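Local coordinates for putative potassium transport protein (PDB 4XTT), which binds the second messenger c-di-AMP through its RCK_C domain and probably regulates potassium uptake by a Ktr-type transporter, at the interface of chains A and B. Coordinates in Å, arbitrary orientation; residue numbers count along the deposited sequence, not the author numbering. Chains: chain A/B, Putative potassium transport protein.

The interface of chains A and B. Residues chain A 2, 5, 45, 72; chain B 8, 45, 53, 55, 70.
A:Val5 reaches across to chain B and spreads its two methyls over B:Ile45, B:Ile70 and B:Tyr8, with CG2 also near CZ of B:Phe53. CG1 lies 4.0 Å from CG2 of B:Ile45, and the two side chains meet at about a right angle. CG2 packs against CD1 and CG2 of B:Ile70, 3.8 Å from each. Here the side chains run past each other in opposite directions. The valine CG1 stands anti to the backbone N (chi1 169°), which leaves CG2 next to that nitrogen and turned toward B:Ile70. The ring of B:Phe53 comes edge-on, with CZ 3.8 Å from CA of A:Val5. The valine CG2 lies in the plane of that ring, at its edge. CD1 of B:Ile55 sits at the ring edge too and links this group to a second apolar contact. There, CD1 of A:Ile72 approaches CG1 of B:Ile55 at 3.5 Å, the side chains crossing at a slant. A:Ile72 extends toward chain B with CG1 anti to its backbone N (chi1 -172°).

On the other flank, the phenol of B:Tyr8 points toward the start of the chain A helix. The carbonyl oxygen of A:Ser2 is modelled at the tyrosine ring edge, but too close to OH, and the local placement of the phenol is doubtful. The two copies of Ile45 approach more loosely at the margin of the patch, CG2 of A:Ile45 lying 4.4 Å from CD1 of B:Ile45.

This exchange of helices suits an RCK_C dimer, though the structure alone does not prove the assembly. A:Val5 belongs to helix 3-11, which lies against B:Ile45, B:Phe53 and B:Ile70 on strands 43-49, 52-55 and 68-72 of chain B. B:Tyr8 reaches back toward chain A from the corresponding N-terminal helix, 3-12.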
loop_
_atom_site.group_PDB
_atom_site.type_symbol
_atom_site.label_atom_id
_atom_site.label_comp_id
_atom_site.label_asym_id
_atom_site.label_seq_id
_atom_site.Cartn_x
_atom_site.Cartn_y
_atom_site.Cartn_z
ATOM N N SER A 2 -6.125 4.401 -11.053
ATOM C CA SER A 2 -6.346 4.040 -9.675
ATOM C C SER A 2 -7.405 2.951 -9.605
ATOM O O SER A 2 -7.587 2.326 -8.581
ATOM C CB SER A 2 -6.728 5.280 -8.880
ATOM O OG SER A 2 -8.057 5.305 -8.453
ATOM N N VAL A 5 -6.199 -0.656 -10.268
ATOM C CA VAL A 5 -5.910 -1.374 -9.036
ATOM C C VAL A 5 -7.196 -2.017 -8.571
ATOM O O VAL A 5 -7.221 -3.174 -8.162
ATOM C CB VAL A 5 -5.386 -0.448 -7.920
ATOM C CG1 VAL A 5 -5.359 -1.192 -6.587
ATOM C CG2 VAL A 5 -4.014 0.112 -8.279
ATOM N N ILE A 45 -2.477 0.568 2.813
ATOM C CA ILE A 45 -2.570 1.704 1.891
ATOM C C ILE A 45 -2.866 2.985 2.665
ATOM O O ILE A 45 -2.349 4.058 2.347
ATOM C CB ILE A 45 -3.662 1.468 0.818
ATOM C CG1 ILE A 45 -3.392 0.157 0.085
ATOM C CG2 ILE A 45 -3.712 2.611 -0.170
ATOM C CD1 ILE A 45 -4.466 -0.228 -0.910
ATOM N N ILE A 72 -4.262 -4.490 1.679
ATOM C CA ILE A 72 -4.329 -5.153 0.394
ATOM C C ILE A 72 -3.238 -6.218 0.333
ATOM O O ILE A 72 -2.096 -5.975 0.727
ATOM C CB ILE A 72 -4.214 -4.115 -0.744
ATOM C CG1 ILE A 72 -4.466 -4.751 -2.103
ATOM C CG2 ILE A 72 -2.865 -3.410 -0.718
ATOM C CD1 ILE A 72 -4.558 -3.718 -3.199
ATOM N N TYR B 8 -11.927 2.945 -0.492
ATOM C CA TYR B 8 -10.868 3.088 -1.482
ATOM C C TYR B 8 -11.233 4.174 -2.499
ATOM O O TYR B 8 -10.403 5.029 -2.815
ATOM C CB TYR B 8 -10.613 1.772 -2.213
ATOM C CG TYR B 8 -9.611 1.893 -3.349
ATOM C CD1 TYR B 8 -8.243 1.824 -3.108
ATOM C CD2 TYR B 8 -10.033 2.111 -4.654
ATOM C CE1 TYR B 8 -7.328 1.938 -4.140
ATOM C CE2 TYR B 8 -9.124 2.234 -5.691
ATOM C CZ TYR B 8 -7.774 2.146 -5.431
ATOM O OH TYR B 8 -6.871 2.269 -6.470
ATOM N N ILE B 45 1.567 0.877 -4.168
ATOM C CA ILE B 45 0.411 -0.005 -4.134
ATOM C C ILE B 45 0.593 -1.253 -4.982
ATOM O O ILE B 45 0.243 -2.353 -4.552
ATOM C CB ILE B 45 -0.854 0.745 -4.613
ATOM C CG1 ILE B 45 -1.082 1.999 -3.764
ATOM C CG2 ILE B 45 -2.085 -0.158 -4.562
ATOM C CD1 ILE B 45 -2.231 2.858 -4.261
ATOM N N PHE B 53 -0.011 -7.959 -13.377
ATOM C CA PHE B 53 -0.304 -7.001 -12.324
ATOM C C PHE B 53 0.207 -7.531 -10.997
ATOM O O PHE B 53 -0.392 -8.432 -10.400
ATOM C CB PHE B 53 -1.805 -6.728 -12.248
ATOM C CG PHE B 53 -2.143 -5.414 -11.613
ATOM C CD1 PHE B 53 -2.225 -4.268 -12.383
ATOM C CD2 PHE B 53 -2.363 -5.321 -10.247
ATOM C CE1 PHE B 53 -2.525 -3.053 -11.808
ATOM C CE2 PHE B 53 -2.664 -4.111 -9.667
ATOM C CZ PHE B 53 -2.745 -2.972 -10.448
ATOM N N ILE B 55 0.237 -7.054 -7.362
ATOM C CA ILE B 55 -0.379 -6.340 -6.253
ATOM C C ILE B 55 0.489 -6.521 -5.014
ATOM O O ILE B 55 1.149 -7.552 -4.865
ATOM C CB ILE B 55 -1.816 -6.832 -5.984
ATOM C CG1 ILE B 55 -2.630 -5.737 -5.309
ATOM C CG2 ILE B 55 -1.828 -8.103 -5.152
ATOM C CD1 ILE B 55 -2.773 -4.497 -6.157
ATOM N N ILE B 70 2.531 1.991 -9.314
ATOM C CA ILE B 70 1.311 2.703 -8.939
ATOM C C ILE B 70 1.444 3.250 -7.502
ATOM O O ILE B 70 1.630 2.498 -6.546
ATOM C CB ILE B 70 0.078 1.808 -9.082
ATOM C CG1 ILE B 70 0.077 1.155 -10.465
ATOM C CG2 ILE B 70 -1.185 2.620 -8.868
ATOM C CD1 ILE B 70 -1.109 0.258 -10.728
#